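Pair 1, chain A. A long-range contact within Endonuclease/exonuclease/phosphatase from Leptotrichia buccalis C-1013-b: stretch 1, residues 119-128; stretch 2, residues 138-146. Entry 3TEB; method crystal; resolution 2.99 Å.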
# COMPACT_ATOMS: atom_id res chain seq x y z
N THR A 119 -19.46 -1.65 7.09
CA THR A 119 -18.74 -2.63 7.90
C THR A 119 -17.26 -2.35 7.83
O THR A 119 -16.69 -2.25 6.75
CB THR A 119 -18.97 -4.05 7.37
OG1 THR A 119 -20.38 -4.30 7.33
CG2 THR A 119 -18.30 -5.11 8.26
N ILE A 120 -16.64 -2.24 9.00
CA ILE A 120 -15.23 -1.91 9.11
C ILE A 120 -14.37 -2.93 8.37
O ILE A 120 -13.31 -2.58 7.83
CB ILE A 120 -14.80 -1.81 10.62
CG1 ILE A 120 -15.46 -0.60 11.27
CG2 ILE A 120 -13.27 -1.69 10.79
CD1 ILE A 120 -15.09 0.73 10.58
N SER A 121 -14.83 -4.19 8.33
CA SER A 121 -14.03 -5.25 7.74
C SER A 121 -14.17 -5.44 6.23
O SER A 121 -13.50 -6.29 5.65
CB SER A 121 -14.24 -6.57 8.49
OG SER A 121 -15.59 -6.94 8.43
N ALA A 122 -15.02 -4.65 5.57
CA ALA A 122 -15.09 -4.65 4.11
C ALA A 122 -13.86 -3.96 3.54
O ALA A 122 -13.61 -2.81 3.83
CB ALA A 122 -16.34 -3.96 3.65
N ARG A 123 -13.09 -4.66 2.72
CA ARG A 123 -11.87 -4.07 2.18
C ARG A 123 -11.78 -4.20 0.68
O ARG A 123 -11.78 -5.30 0.14
CB ARG A 123 -10.64 -4.72 2.80
CG ARG A 123 -10.62 -4.71 4.31
CD ARG A 123 -10.44 -3.31 4.82
NE ARG A 123 -10.69 -3.23 6.25
CZ ARG A 123 -9.74 -3.18 7.17
NH1 ARG A 123 -8.46 -3.19 6.82
NH2 ARG A 123 -10.06 -3.11 8.46
N ARG A 124 -11.69 -3.07 0.00
CA ARG A 124 -11.56 -3.03 -1.45
C ARG A 124 -10.06 -2.94 -1.79
O ARG A 124 -9.29 -2.31 -1.08
CB ARG A 124 -12.35 -1.83 -1.98
CG ARG A 124 -12.60 -1.77 -3.46
CD ARG A 124 -14.06 -1.93 -3.86
NE ARG A 124 -14.88 -0.79 -3.46
CZ ARG A 124 -16.10 -0.53 -3.92
NH1 ARG A 124 -16.67 -1.31 -4.82
NH2 ARG A 124 -16.78 0.53 -3.47
N ILE A 125 -9.65 -3.60 -2.88
CA ILE A 125 -8.26 -3.58 -3.34
C ILE A 125 -8.15 -2.76 -4.62
O ILE A 125 -9.09 -2.70 -5.42
CB ILE A 125 -7.78 -5.01 -3.62
CG1 ILE A 125 -8.00 -5.91 -2.38
CG2 ILE A 125 -6.35 -5.03 -4.07
CD1 ILE A 125 -7.04 -5.65 -1.19
N VAL A 126 -7.02 -2.12 -4.83
CA VAL A 126 -6.79 -1.44 -6.10
C VAL A 126 -5.65 -2.13 -6.82
O VAL A 126 -4.56 -2.29 -6.26
CB VAL A 126 -6.47 0.04 -5.91
CG1 VAL A 126 -6.10 0.68 -7.24
CG2 VAL A 126 -7.66 0.73 -5.37
N SER A 127 -5.91 -2.55 -8.06
CA SER A 127 -4.85 -3.12 -8.89
C SER A 127 -4.59 -2.27 -10.12
O SER A 127 -5.47 -1.57 -10.61
CB SER A 127 -5.15 -4.56 -9.28
OG SER A 127 -6.09 -4.61 -10.32
N ILE A 128 -3.36 -2.38 -10.60
CA ILE A 128 -2.85 -1.63 -11.71
C ILE A 128 -2.04 -2.60 -12.61
O ILE A 128 -1.32 -3.46 -12.10
CB ILE A 128 -2.07 -0.39 -11.16
CG1 ILE A 128 -2.53 0.86 -11.85
CG2 ILE A 128 -0.55 -0.51 -11.17
CD1 ILE A 128 -3.97 1.13 -11.57
N GLU A 138 1.29 -6.71 -12.50
CA GLU A 138 0.12 -6.26 -11.76
C GLU A 138 0.50 -5.89 -10.36
O GLU A 138 1.13 -6.68 -9.66
CB GLU A 138 -0.95 -7.33 -11.74
CG GLU A 138 -1.54 -7.62 -13.11
CD GLU A 138 -2.34 -8.90 -13.16
OE1 GLU A 138 -2.69 -9.44 -12.09
OE2 GLU A 138 -2.64 -9.36 -14.28
N PHE A 139 0.15 -4.67 -9.95
CA PHE A 139 0.45 -4.13 -8.62
C PHE A 139 -0.83 -4.03 -7.81
O PHE A 139 -1.84 -3.56 -8.31
CB PHE A 139 1.10 -2.76 -8.75
CG PHE A 139 2.49 -2.80 -9.29
CD1 PHE A 139 3.58 -3.02 -8.44
CD2 PHE A 139 2.73 -2.62 -10.65
CE1 PHE A 139 4.89 -3.08 -8.94
CE2 PHE A 139 4.04 -2.66 -11.16
CZ PHE A 139 5.12 -2.89 -10.30
N TYR A 140 -0.81 -4.50 -6.57
CA TYR A 140 -2.03 -4.51 -5.76
C TYR A 140 -1.78 -3.80 -4.45
O TYR A 140 -0.84 -4.14 -3.74
CB TYR A 140 -2.47 -5.94 -5.46
CG TYR A 140 -2.95 -6.74 -6.64
CD1 TYR A 140 -4.30 -7.00 -6.83
CD2 TYR A 140 -2.04 -7.26 -7.56
CE1 TYR A 140 -4.75 -7.75 -7.92
CE2 TYR A 140 -2.48 -8.01 -8.66
CZ TYR A 140 -3.83 -8.25 -8.83
OH TYR A 140 -4.27 -9.00 -9.91
N SER A 141 -2.63 -2.83 -4.13
CA SER A 141 -2.55 -2.10 -2.86
C SER A 141 -3.54 -2.70 -1.87
O SER A 141 -4.74 -2.67 -2.11
CB SER A 141 -2.84 -0.63 -3.08
OG SER A 141 -2.57 0.11 -1.90
N CYS A 142 -3.03 -3.25 -0.77
CA CYS A 142 -3.87 -4.04 0.13
C CYS A 142 -3.82 -3.53 1.54
O CYS A 142 -2.76 -3.12 2.02
CB CYS A 142 -3.40 -5.48 0.18
SG CYS A 142 -2.79 -6.09 -1.37
N HIS A 143 -4.97 -3.58 2.20
CA HIS A 143 -5.06 -3.32 3.62
C HIS A 143 -6.03 -4.31 4.25
O HIS A 143 -7.25 -4.15 4.17
CB HIS A 143 -5.48 -1.87 3.88
CG HIS A 143 -5.60 -1.55 5.34
ND1 HIS A 143 -6.57 -0.70 5.83
CD2 HIS A 143 -4.89 -1.98 6.41
CE1 HIS A 143 -6.43 -0.61 7.14
NE2 HIS A 143 -5.42 -1.37 7.52
N MSE A 144 -5.46 -5.33 4.89
CA MSE A 144 -6.20 -6.50 5.38
C MSE A 144 -6.67 -6.34 6.81
O MSE A 144 -6.19 -5.47 7.53
CB MSE A 144 -5.35 -7.77 5.27
CG MSE A 144 -4.56 -7.90 3.99
SE MSE A 144 -5.67 -8.07 2.38
CE MSE A 144 -6.44 -9.82 2.77
N ASN A 145 -7.59 -7.21 7.21
CA ASN A 145 -8.05 -7.29 8.58
C ASN A 145 -7.05 -8.04 9.46
O ASN A 145 -6.11 -8.67 8.94
CB ASN A 145 -9.40 -8.00 8.64
CG ASN A 145 -10.47 -7.28 7.85
OD1 ASN A 145 -10.86 -6.16 8.18
ND2 ASN A 145 -10.96 -7.93 6.80
N LEU A 146 -7.24 -7.97 10.78
CA LEU A 146 -6.43 -8.77 11.71
C LEU A 146 -6.58 -10.25 11.37
O LEU A 146 -7.65 -10.69 10.96
CB LEU A 146 -6.84 -8.49 13.16
CG LEU A 146 -6.65 -7.07 13.70
CD1 LEU A 146 -7.41 -6.88 15.00
CD2 LEU A 146 -5.17 -6.68 13.87
O HOH W 1 -6.73 -7.37 -11.06

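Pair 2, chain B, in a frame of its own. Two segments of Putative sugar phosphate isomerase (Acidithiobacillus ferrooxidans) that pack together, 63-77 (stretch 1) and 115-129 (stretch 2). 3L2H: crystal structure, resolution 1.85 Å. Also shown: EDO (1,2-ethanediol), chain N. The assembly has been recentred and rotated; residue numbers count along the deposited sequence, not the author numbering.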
# COMPACT_ATOMS: atom_id res chain seq x y z
N HIS B 63 -15.05 6.12 19.50
CA HIS B 63 -14.22 6.50 18.37
C HIS B 63 -14.66 5.89 17.03
O HIS B 63 -15.41 4.91 16.96
CB HIS B 63 -12.75 6.12 18.66
CG HIS B 63 -12.51 4.65 18.63
ND1 HIS B 63 -12.57 3.86 19.75
CD2 HIS B 63 -12.33 3.80 17.58
CE1 HIS B 63 -12.35 2.60 19.42
NE2 HIS B 63 -12.24 2.53 18.10
N LEU B 64 -14.12 6.48 15.96
CA LEU B 64 -14.39 6.09 14.58
C LEU B 64 -13.07 6.09 13.83
O LEU B 64 -12.37 7.11 13.80
CB LEU B 64 -15.32 7.10 13.92
CG LEU B 64 -15.66 6.83 12.45
CD1 LEU B 64 -16.55 5.60 12.29
CD2 LEU B 64 -16.37 8.05 11.87
N HIS B 65 -12.72 4.96 13.23
CA HIS B 65 -11.55 4.87 12.35
C HIS B 65 -11.93 5.17 10.90
O HIS B 65 -12.95 4.71 10.40
CB HIS B 65 -10.97 3.46 12.35
CG HIS B 65 -10.27 3.06 13.61
ND1 HIS B 65 -8.93 3.29 13.81
CD2 HIS B 65 -10.70 2.36 14.69
CE1 HIS B 65 -8.58 2.82 15.00
NE2 HIS B 65 -9.64 2.25 15.55
N HIS B 66 -11.06 5.86 10.21
CA HIS B 66 -11.28 6.15 8.81
C HIS B 66 -10.61 5.14 7.86
O HIS B 66 -11.04 5.05 6.72
CB HIS B 66 -10.72 7.55 8.47
CG HIS B 66 -11.48 8.68 9.09
ND1 HIS B 66 -11.72 9.86 8.43
CD2 HIS B 66 -12.05 8.81 10.32
CE1 HIS B 66 -12.41 10.66 9.22
NE2 HIS B 66 -12.63 10.04 10.37
N TYR B 67 -9.56 4.46 8.31
CA TYR B 67 -8.80 3.52 7.46
C TYR B 67 -8.61 2.13 8.06
O TYR B 67 -8.58 1.13 7.31
CB TYR B 67 -7.40 4.11 7.11
CG TYR B 67 -7.50 5.23 6.12
CD1 TYR B 67 -7.54 4.98 4.75
CD2 TYR B 67 -7.63 6.54 6.54
CE1 TYR B 67 -7.69 6.03 3.85
CE2 TYR B 67 -7.77 7.62 5.64
CZ TYR B 67 -7.79 7.36 4.31
OH TYR B 67 -7.94 8.37 3.39
N GLU B 68 -8.40 2.03 9.35
CA GLU B 68 -8.25 0.72 9.99
C GLU B 68 -9.59 0.06 10.36
O GLU B 68 -10.43 0.69 11.02
CB GLU B 68 -7.39 0.78 11.25
CG GLU B 68 -5.89 1.04 11.05
CD GLU B 68 -5.09 1.05 12.35
OE1 GLU B 68 -5.70 0.94 13.44
OE2 GLU B 68 -3.82 1.13 12.30
N GLU B 69 -9.80 -1.18 9.91
CA GLU B 69 -10.91 -1.99 10.38
C GLU B 69 -10.65 -2.50 11.80
O GLU B 69 -9.51 -2.66 12.22
CB GLU B 69 -11.15 -3.16 9.40
CG GLU B 69 -11.72 -2.62 8.09
CD GLU B 69 -12.08 -3.68 7.10
OE1 GLU B 69 -11.55 -4.80 7.24
OE2 GLU B 69 -12.87 -3.38 6.18
N GLU B 70 -11.73 -2.80 12.52
CA GLU B 70 -11.64 -3.26 13.89
C GLU B 70 -12.80 -4.23 14.09
O GLU B 70 -13.84 -4.05 13.46
CB GLU B 70 -11.78 -2.04 14.82
CG GLU B 70 -11.72 -2.30 16.24
CD GLU B 70 -11.58 -1.00 17.06
OE1 GLU B 70 -12.14 0.09 16.72
OE2 GLU B 70 -10.86 -1.11 18.04
N ALA B 71 -12.66 -5.20 14.99
CA ALA B 71 -13.75 -6.10 15.34
C ALA B 71 -13.58 -6.62 16.76
O ALA B 71 -12.47 -6.60 17.31
CB ALA B 71 -13.82 -7.27 14.35
N VAL B 72 -14.68 -7.11 17.34
CA VAL B 72 -14.70 -7.61 18.72
C VAL B 72 -15.44 -8.92 18.77
O VAL B 72 -16.50 -9.05 18.16
CB VAL B 72 -15.35 -6.62 19.70
CG1 VAL B 72 -15.33 -7.20 21.14
CG2 VAL B 72 -14.68 -5.23 19.65
N TYR B 73 -14.89 -9.93 19.45
CA TYR B 73 -15.58 -11.21 19.64
C TYR B 73 -15.65 -11.48 21.14
O TYR B 73 -14.64 -11.47 21.84
CB TYR B 73 -14.91 -12.37 18.87
CG TYR B 73 -15.66 -13.70 18.95
CD1 TYR B 73 -16.66 -13.99 18.04
CD2 TYR B 73 -15.37 -14.65 19.91
CE1 TYR B 73 -17.37 -15.18 18.08
CE2 TYR B 73 -16.10 -15.86 19.96
CZ TYR B 73 -17.10 -16.12 19.04
OH TYR B 73 -17.81 -17.30 19.01
N VAL B 74 -16.86 -11.64 21.65
CA VAL B 74 -17.06 -11.75 23.10
C VAL B 74 -16.85 -13.18 23.54
O VAL B 74 -17.52 -14.08 23.05
CB VAL B 74 -18.44 -11.29 23.54
CG1 VAL B 74 -18.59 -11.39 25.09
CG2 VAL B 74 -18.73 -9.86 23.05
N LEU B 75 -15.92 -13.39 24.46
CA LEU B 75 -15.63 -14.72 25.00
C LEU B 75 -16.41 -15.00 26.28
O LEU B 75 -16.87 -16.12 26.46
CB LEU B 75 -14.13 -14.88 25.26
CG LEU B 75 -13.25 -14.82 24.00
CD1 LEU B 75 -11.72 -14.81 24.37
CD2 LEU B 75 -13.57 -15.94 23.01
N SER B 76 -16.51 -14.03 27.19
CA SER B 76 -17.32 -14.25 28.39
C SER B 76 -17.76 -12.94 28.99
O SER B 76 -17.20 -11.87 28.70
CB SER B 76 -16.59 -15.06 29.47
OG SER B 76 -15.51 -14.37 30.00
N GLY B 77 -18.78 -13.06 29.84
CA GLY B 77 -19.42 -11.93 30.46
C GLY B 77 -20.32 -11.16 29.50
O GLY B 77 -20.56 -11.60 28.37
N LEU B 115 -15.75 -8.71 31.68
CA LEU B 115 -16.07 -8.84 30.26
C LEU B 115 -14.79 -9.20 29.56
O LEU B 115 -13.82 -8.45 29.65
CB LEU B 115 -16.67 -7.55 29.73
CG LEU B 115 -16.92 -7.42 28.22
CD1 LEU B 115 -17.85 -8.53 27.69
CD2 LEU B 115 -17.52 -6.04 27.89
N VAL B 116 -14.77 -10.36 28.87
CA VAL B 116 -13.56 -10.84 28.23
C VAL B 116 -13.80 -11.01 26.72
O VAL B 116 -14.71 -11.70 26.30
CB VAL B 116 -13.04 -12.15 28.88
CG1 VAL B 116 -11.73 -12.64 28.24
CG2 VAL B 116 -12.90 -11.95 30.41
N CYS B 117 -12.99 -10.33 25.92
CA CYS B 117 -13.14 -10.29 24.47
C CYS B 117 -11.83 -10.42 23.75
O CYS B 117 -10.76 -10.11 24.29
CB CYS B 117 -13.67 -8.92 24.01
SG CYS B 117 -15.27 -8.47 24.75
N LEU B 118 -11.94 -10.86 22.51
CA LEU B 118 -10.88 -10.76 21.55
C LEU B 118 -11.14 -9.50 20.75
O LEU B 118 -12.27 -9.28 20.27
CB LEU B 118 -10.88 -11.94 20.59
CG LEU B 118 -10.22 -13.22 20.97
CD1 LEU B 118 -10.37 -14.17 19.77
CD2 LEU B 118 -8.72 -12.94 21.35
N VAL B 119 -10.14 -8.63 20.67
CA VAL B 119 -10.18 -7.46 19.84
C VAL B 119 -9.18 -7.67 18.67
O VAL B 119 -7.99 -7.98 18.89
CB VAL B 119 -9.89 -6.18 20.63
CG1 VAL B 119 -9.86 -4.99 19.67
CG2 VAL B 119 -10.96 -5.98 21.72
N ILE B 120 -9.68 -7.50 17.44
CA ILE B 120 -8.96 -7.77 16.21
C ILE B 120 -8.96 -6.51 15.39
O ILE B 120 -10.04 -5.94 15.13
CB ILE B 120 -9.62 -8.88 15.41
CG1 ILE B 120 -9.66 -10.19 16.20
CG2 ILE B 120 -8.86 -9.10 14.06
CD1 ILE B 120 -10.82 -11.10 15.85
N GLY B 121 -7.78 -6.02 15.01
CA GLY B 121 -7.71 -4.80 14.23
C GLY B 121 -6.54 -4.74 13.27
O GLY B 121 -5.56 -5.50 13.37
N GLN B 122 -6.70 -3.92 12.25
CA GLN B 122 -5.61 -3.73 11.29
C GLN B 122 -4.61 -2.86 11.94
O GLN B 122 -4.98 -2.05 12.82
CB GLN B 122 -6.05 -3.00 10.04
CG GLN B 122 -6.93 -3.73 9.14
CD GLN B 122 -7.16 -2.94 7.90
OE1 GLN B 122 -8.17 -2.23 7.79
NE2 GLN B 122 -6.22 -3.01 6.95
N ARG B 123 -3.36 -2.98 11.53
CA ARG B 123 -2.31 -2.05 11.91
C ARG B 123 -1.77 -1.40 10.66
O ARG B 123 -1.08 -2.06 9.92
CB ARG B 123 -1.16 -2.75 12.58
CG ARG B 123 -1.47 -3.18 13.96
CD ARG B 123 -0.21 -3.45 14.72
NE ARG B 123 -0.61 -3.91 16.02
CZ ARG B 123 0.22 -4.42 16.92
NH1 ARG B 123 1.49 -4.58 16.66
NH2 ARG B 123 -0.27 -4.79 18.10
N LEU B 124 -2.13 -0.15 10.39
CA LEU B 124 -1.70 0.56 9.19
C LEU B 124 -0.80 1.72 9.58
O LEU B 124 -0.92 2.27 10.66
CB LEU B 124 -2.88 1.13 8.43
CG LEU B 124 -3.87 0.11 7.93
CD1 LEU B 124 -5.12 0.84 7.30
CD2 LEU B 124 -3.17 -0.89 6.94
N ASP B 125 0.12 2.05 8.69
CA ASP B 125 1.02 3.17 8.90
C ASP B 125 0.30 4.53 8.96
O ASP B 125 0.81 5.43 9.61
CB ASP B 125 2.04 3.23 7.78
CG ASP B 125 3.14 2.18 7.92
OD1 ASP B 125 3.31 1.58 8.99
OD2 ASP B 125 3.89 2.02 6.96
N GLN B 126 -0.82 4.67 8.27
CA GLN B 126 -1.64 5.88 8.31
C GLN B 126 -3.11 5.58 8.69
O GLN B 126 -3.75 4.68 8.14
CB GLN B 126 -1.64 6.60 6.96
CG GLN B 126 -0.26 7.15 6.50
CD GLN B 126 -0.36 7.91 5.15
OE1 GLN B 126 -0.17 7.29 4.11
NE2 GLN B 126 -0.72 9.26 5.17
N ASP B 127 -3.66 6.44 9.54
CA ASP B 127 -5.07 6.34 9.90
C ASP B 127 -5.51 7.71 10.38
O ASP B 127 -4.69 8.60 10.66
CB ASP B 127 -5.27 5.26 10.97
CG ASP B 127 -6.73 4.80 11.16
OD1 ASP B 127 -7.60 5.06 10.30
OD2 ASP B 127 -6.95 4.16 12.23
N VAL B 128 -6.81 7.87 10.47
CA VAL B 128 -7.43 9.05 11.01
C VAL B 128 -8.48 8.50 11.96
O VAL B 128 -9.22 7.57 11.60
CB VAL B 128 -8.06 9.94 9.94
CG1 VAL B 128 -8.73 11.17 10.62
CG2 VAL B 128 -7.02 10.36 8.88
N VAL B 129 -8.51 9.01 13.18
CA VAL B 129 -9.47 8.52 14.15
C VAL B 129 -10.20 9.69 14.76
O VAL B 129 -9.56 10.64 15.22
CB VAL B 129 -8.81 7.72 15.26
CG1 VAL B 129 -9.91 7.16 16.24
CG2 VAL B 129 -7.90 6.62 14.68
C1 EDO N . -11.88 -1.59 21.25
O1 EDO N . -11.78 -0.54 20.26
C2 EDO N . -13.25 -2.23 21.21
O2 EDO N . -14.16 -1.33 21.88
O HOH W 2 -5.26 3.68 14.19

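The sharpest difference lies where the ladder ends and side chains take over. In pair 1 a cation, Arg A123, reaches across to the other stretch. In pair 2 the matching position holds an anion, Glu B68. Each finds backbone atoms of the opposite polarity. Arg A123 NH1 donates a hydrogen bond to His A143 O at 3.1 Å. Glu B68 OE2 accepts one from Leu B124 N at 2.9 Å, with a nearly straight N-H...O angle of 177°.

The shared geometry is a pair of antiparallel strands. The N-to-C directions of the strands lie 161° apart in pair 1 and 149° apart in pair 2, with closest approaches of the axes of 4.6 and 4.5 Å. Fourteen central residues superpose with an RMSD of 1.0 Å. Val A126, Ser A127 and Ile A128 fall on Ala B71, Val B72 and Tyr B73. Their partners Ser A141, Tyr A140 and Phe A139 fall on Ile B120, Val B119 and Leu B118.

The backbone bonding follows the same register. In pair 1, Ser A141 N donates to Val A126 O at 2.9 Å. Phe A139 N donates to Ile A128 O at 2.9 Å, and Ile A128 N returns a bond to Phe A139 O at 3.0 Å. In pair 2, Ile B120 N donates to Ala B71 O at 2.9 Å, and Leu B118 N donates to Tyr B73 O at 2.8 Å. Tyr B73 N returns a bond to Leu B118 O, also at 2.8 Å. Within its stretches, pair 2 also contains a beta bulge between Val B74 and Ser B76. There Val B116 O accepts from both Leu B75 N at 2.8 Å and Ser B76 N at 3.1 Å.

The non-hydrogen-bonded pair at the centre is filled in two ways. Ser A127 is small and Tyr A140 is large. Ser A127 CB sits over the ring face, 3.8 Å from the centroid of the Tyr A140 ring. A water also joins them, 2.9 Å from Ser A127 OG and 3.2 Å from Tyr A140 OH. In pair 2 two valines share the space, with Val B72 CG2 and Val B119 CG2 4.3 Å apart. This contact is purely apolar.

On the other face, Ile A128 CG2 packs 3.7 Å from Phe A139 CB. The matching Tyr B73 CB and Leu B118 CB are 4.4 Å apart.

Beyond the ladder, Asn A145 matches Leu B124, yet their roles differ. Asn A145 ND2 donates to Ser A121 O at 3.2 Å. Leu B124 gives its backbone N to Glu B68, while its CD1 packs 4.0 Å from Tyr B67 CB. His A143 matches Gln B122. The His A143 ring lies with Arg A123 NH1 over one face. Gln B122 instead uses OE1 to accept from Glu B69 N at 2.9 Å, and its own backbone N donates to Glu B69 O at 3.1 Å. Both pairs thus join side chains to backbone here, pair 1 through the donors Arg A123 and Asn A145, pair 2 through the acceptors Glu B68 and Gln B122.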